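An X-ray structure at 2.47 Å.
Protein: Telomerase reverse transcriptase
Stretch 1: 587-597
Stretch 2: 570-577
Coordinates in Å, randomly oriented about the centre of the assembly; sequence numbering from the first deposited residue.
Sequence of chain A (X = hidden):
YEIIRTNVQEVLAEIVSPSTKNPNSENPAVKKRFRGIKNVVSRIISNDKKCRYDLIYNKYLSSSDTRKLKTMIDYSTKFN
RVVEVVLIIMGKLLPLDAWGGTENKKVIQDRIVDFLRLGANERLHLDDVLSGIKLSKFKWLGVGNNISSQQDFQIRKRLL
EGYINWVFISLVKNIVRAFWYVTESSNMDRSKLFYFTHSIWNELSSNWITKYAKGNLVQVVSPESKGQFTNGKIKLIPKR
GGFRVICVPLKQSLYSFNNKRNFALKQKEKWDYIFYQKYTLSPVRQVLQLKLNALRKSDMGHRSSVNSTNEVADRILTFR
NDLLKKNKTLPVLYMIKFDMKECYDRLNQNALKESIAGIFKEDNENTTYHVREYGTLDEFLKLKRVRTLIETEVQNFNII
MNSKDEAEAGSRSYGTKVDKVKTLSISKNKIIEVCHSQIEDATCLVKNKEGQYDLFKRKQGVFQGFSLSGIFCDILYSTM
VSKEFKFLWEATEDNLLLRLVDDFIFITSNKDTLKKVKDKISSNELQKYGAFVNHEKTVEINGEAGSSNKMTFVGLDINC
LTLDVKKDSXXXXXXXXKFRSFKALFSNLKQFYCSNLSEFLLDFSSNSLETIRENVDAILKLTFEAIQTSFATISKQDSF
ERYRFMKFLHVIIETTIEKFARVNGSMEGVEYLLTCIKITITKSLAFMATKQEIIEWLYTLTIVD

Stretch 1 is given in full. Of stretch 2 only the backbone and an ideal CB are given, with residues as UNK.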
# COMPACT_ATOMS: atom_id res chain seq x y z
N SER A 587 5.40 19.41 10.88
CA SER A 587 5.13 19.51 9.45
C SER A 587 6.10 18.66 8.65
O SER A 587 5.71 18.00 7.68
CB SER A 587 5.22 20.97 9.00
OG SER A 587 4.11 21.72 9.47
N ASN A 588 7.38 18.67 9.03
CA ASN A 588 8.36 17.84 8.35
C ASN A 588 8.07 16.36 8.58
O ASN A 588 8.14 15.55 7.64
CB ASN A 588 9.76 18.21 8.82
CG ASN A 588 10.84 17.39 8.16
OD1 ASN A 588 11.21 16.32 8.65
ND2 ASN A 588 11.35 17.88 7.04
N LEU A 589 7.74 15.98 9.82
CA LEU A 589 7.45 14.57 10.10
C LEU A 589 6.13 14.13 9.49
O LEU A 589 5.95 12.94 9.20
CB LEU A 589 7.44 14.33 11.61
CG LEU A 589 8.78 14.41 12.35
CD1 LEU A 589 8.58 14.14 13.83
CD2 LEU A 589 9.79 13.44 11.75
N LYS A 590 5.20 15.06 9.25
CA LYS A 590 4.00 14.69 8.52
C LYS A 590 4.34 14.42 7.06
O LYS A 590 3.81 13.47 6.46
CB LYS A 590 2.95 15.80 8.64
CG LYS A 590 1.52 15.33 8.42
CD LYS A 590 1.20 15.25 6.95
CE LYS A 590 -0.08 14.52 6.67
NZ LYS A 590 -0.25 14.40 5.17
N GLN A 591 5.24 15.21 6.48
CA GLN A 591 5.75 14.91 5.15
C GLN A 591 6.45 13.56 5.11
O GLN A 591 6.21 12.75 4.21
CB GLN A 591 6.70 16.01 4.69
CG GLN A 591 6.00 17.24 4.20
CD GLN A 591 5.03 16.92 3.08
OE1 GLN A 591 5.44 16.48 2.00
NE2 GLN A 591 3.74 17.13 3.33
N PHE A 592 7.30 13.28 6.11
CA PHE A 592 8.01 12.01 6.14
C PHE A 592 7.05 10.84 6.23
O PHE A 592 7.23 9.82 5.55
CB PHE A 592 8.99 12.00 7.32
CG PHE A 592 9.59 10.64 7.59
CD1 PHE A 592 10.69 10.20 6.87
CD2 PHE A 592 9.06 9.82 8.57
CE1 PHE A 592 11.25 8.96 7.12
CE2 PHE A 592 9.62 8.57 8.82
CZ PHE A 592 10.71 8.14 8.10
N TYR A 593 6.01 10.96 7.06
CA TYR A 593 5.09 9.85 7.26
C TYR A 593 4.34 9.52 5.98
O TYR A 593 4.29 8.35 5.56
CB TYR A 593 4.10 10.20 8.38
CG TYR A 593 3.23 9.04 8.81
CD1 TYR A 593 3.65 8.17 9.81
CD2 TYR A 593 1.99 8.82 8.24
CE1 TYR A 593 2.87 7.12 10.21
CE2 TYR A 593 1.19 7.76 8.64
CZ TYR A 593 1.64 6.91 9.63
OH TYR A 593 0.87 5.85 10.04
N CYS A 594 3.76 10.53 5.33
CA CYS A 594 3.04 10.28 4.08
C CYS A 594 3.97 9.81 2.98
O CYS A 594 3.56 9.03 2.11
CB CYS A 594 2.30 11.53 3.63
SG CYS A 594 1.02 12.07 4.78
N SER A 595 5.23 10.25 2.99
CA SER A 595 6.16 9.84 1.95
C SER A 595 6.49 8.36 2.04
O SER A 595 6.76 7.72 1.01
CB SER A 595 7.44 10.67 2.02
OG SER A 595 8.36 10.27 1.01
N ASN A 596 6.46 7.79 3.24
CA ASN A 596 6.78 6.38 3.42
C ASN A 596 5.55 5.50 3.57
O ASN A 596 5.70 4.27 3.59
CB ASN A 596 7.69 6.20 4.65
CG ASN A 596 9.04 6.85 4.47
OD1 ASN A 596 9.97 6.25 3.92
ND2 ASN A 596 9.16 8.09 4.91
N LEU A 597 4.35 6.08 3.64
CA LEU A 597 3.13 5.30 3.82
C LEU A 597 2.56 4.96 2.44
O LEU A 597 1.60 5.56 1.97
CB LEU A 597 2.13 6.06 4.68
CG LEU A 597 0.86 5.28 5.06
CD1 LEU A 597 1.18 4.21 6.09
CD2 LEU A 597 -0.23 6.22 5.55
N UNK A 570 16.63 0.57 6.70
CA UNK A 570 17.10 1.50 5.69
C UNK A 570 16.07 1.78 4.61
O UNK A 570 16.28 2.70 3.81
CB UNK A 570 18.38 0.96 5.05
N UNK A 571 14.99 1.01 4.55
CA UNK A 571 13.93 1.28 3.58
C UNK A 571 13.35 2.67 3.78
O UNK A 571 13.13 3.41 2.81
CB UNK A 571 12.82 0.23 3.69
N UNK A 572 13.09 3.05 5.03
CA UNK A 572 12.65 4.39 5.39
C UNK A 572 13.81 5.07 6.10
O UNK A 572 14.18 4.67 7.21
CB UNK A 572 11.40 4.36 6.27
N UNK A 573 14.37 6.11 5.48
CA UNK A 573 15.62 6.66 5.96
C UNK A 573 15.37 7.78 6.98
O UNK A 573 14.24 8.01 7.42
CB UNK A 573 16.45 7.18 4.79
N UNK A 574 16.44 8.48 7.35
CA UNK A 574 16.51 9.52 8.38
C UNK A 574 15.33 10.48 8.31
O UNK A 574 15.06 11.07 7.25
CB UNK A 574 17.82 10.30 8.25
N UNK A 575 14.58 10.64 9.40
CA UNK A 575 13.47 11.61 9.41
C UNK A 575 13.92 13.07 9.52
O UNK A 575 13.05 13.95 9.51
CB UNK A 575 12.53 11.29 10.57
N UNK A 576 15.22 13.35 9.62
CA UNK A 576 15.78 14.71 9.51
C UNK A 576 15.18 15.66 10.55
O UNK A 576 14.50 16.64 10.22
CB UNK A 576 15.54 15.27 8.11
N UNK A 577 15.43 15.36 11.82
CA UNK A 577 14.83 16.09 12.95
C UNK A 577 15.85 17.04 13.57
O UNK A 577 16.59 16.67 14.48
CB UNK A 577 14.31 15.12 14.01

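Stretch 1 is a helix up to Asn596, and it offers stretch 2 one face: Asn588, Leu589, Phe592 and Asn596. Stretch 2 has no regular secondary structure and passes along that face.

At position 570 nothing of stretch 1 lies within 5.5 Å of the ideal CB. Many side chains would fit. The residue is Ser570, which makes no contact with stretch 1.

At position 571 CA-to-CB points sideways, and the ideal CB again has no neighbour in stretch 1. Polar or long side chains are plausible. The residue is Gln571, with chi1 p and chi2 t; its side chain does not reach stretch 1.

Position 572 points toward the helix. Its ideal CB is 3.3 Å from Asn596 OD1 and 4.3 Å from Phe592 CZ. The surroundings are mixed, so an apolar or aromatic side chain would suit, and a donor could also meet OD1. The residue is Phe572. Its CB packs against Phe592 CZ. Asn596 OD1 sits at the edge of its ring, 3.2 Å from Phe572 CD1. The amide of Asn596 is held from the other end: Asn596 ND2 donates to Phe592 O at 2.7 Å.

Position 573 points away, so small or polar side chains are reasonable. The residue is Ser573. Its contact is through the backbone, with Ser573 O 3.2 Å from Phe592 CE1.

Position 574 also points away from stretch 1, and nothing of stretch 1 lies within 5.5 Å of the ideal CB, so a long or charged side chain is easily placed. The residue is Arg574, fully extended and clear of the helix.

Position 575 points sideways, yet its ideal CB is 3.7 Å from Leu589 CD2 and 4.2 Å from Phe592 CG. This is an apolar site, and phi of -75° admits proline as well as alanine or valine. The residue is Pro575. Its CB lies over the face of the Phe592 ring, 4.2 Å from the centroid and 2° off the normal, a CH-pi contact. Pro575 CB also touches Leu589 CD2 at 3.8 Å.

Position 576 has positive phi (57°), which favours glycine or asparagine but does not exclude others. The CB lies beside the side-chain amide of Asn588, so a short polar side chain would fit. The residue is Thr576. Thr576 OG1 donates to Pro575 O at 2.6 Å, tying the side chain to the preceding carbonyl.

Position 577 points sideways, with Leu589 CD2 5.3 Å from the ideal CB. Small or apolar residues would suit. The residue is Cys577, whose side chain makes no close contact with stretch 1.

Stretch 2, residues 570-577: SQFSRPTC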
# COMPACT_ATOMS: atom_id res chain seq x y z
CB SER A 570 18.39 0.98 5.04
OG SER A 570 19.43 0.86 6.00
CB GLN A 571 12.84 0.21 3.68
CG GLN A 571 12.59 -0.27 5.10
CD GLN A 571 11.52 -1.34 5.17
OE1 GLN A 571 10.79 -1.56 4.21
NE2 GLN A 571 11.42 -2.00 6.32
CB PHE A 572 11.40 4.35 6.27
CG PHE A 572 10.49 3.19 5.97
CD1 PHE A 572 9.77 3.16 4.79
CD2 PHE A 572 10.35 2.15 6.87
CE1 PHE A 572 8.93 2.09 4.50
CE2 PHE A 572 9.51 1.09 6.60
CZ PHE A 572 8.80 1.06 5.41
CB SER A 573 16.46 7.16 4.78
OG SER A 573 17.74 7.59 5.22
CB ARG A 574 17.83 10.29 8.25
CG ARG A 574 17.97 11.51 9.15
CD ARG A 574 19.33 12.18 8.96
NE ARG A 574 19.39 13.51 9.56
CZ ARG A 574 20.48 14.28 9.58
NH1 ARG A 574 21.61 13.84 9.04
NH2 ARG A 574 20.44 15.48 10.15
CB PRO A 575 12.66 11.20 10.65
CG PRO A 575 13.11 9.80 10.97
CD PRO A 575 14.54 9.75 10.57
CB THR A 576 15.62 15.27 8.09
OG1 THR A 576 14.24 15.49 7.80
CG2 THR A 576 16.21 14.30 7.07
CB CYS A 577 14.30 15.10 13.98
SG CYS A 577 15.44 13.75 14.39
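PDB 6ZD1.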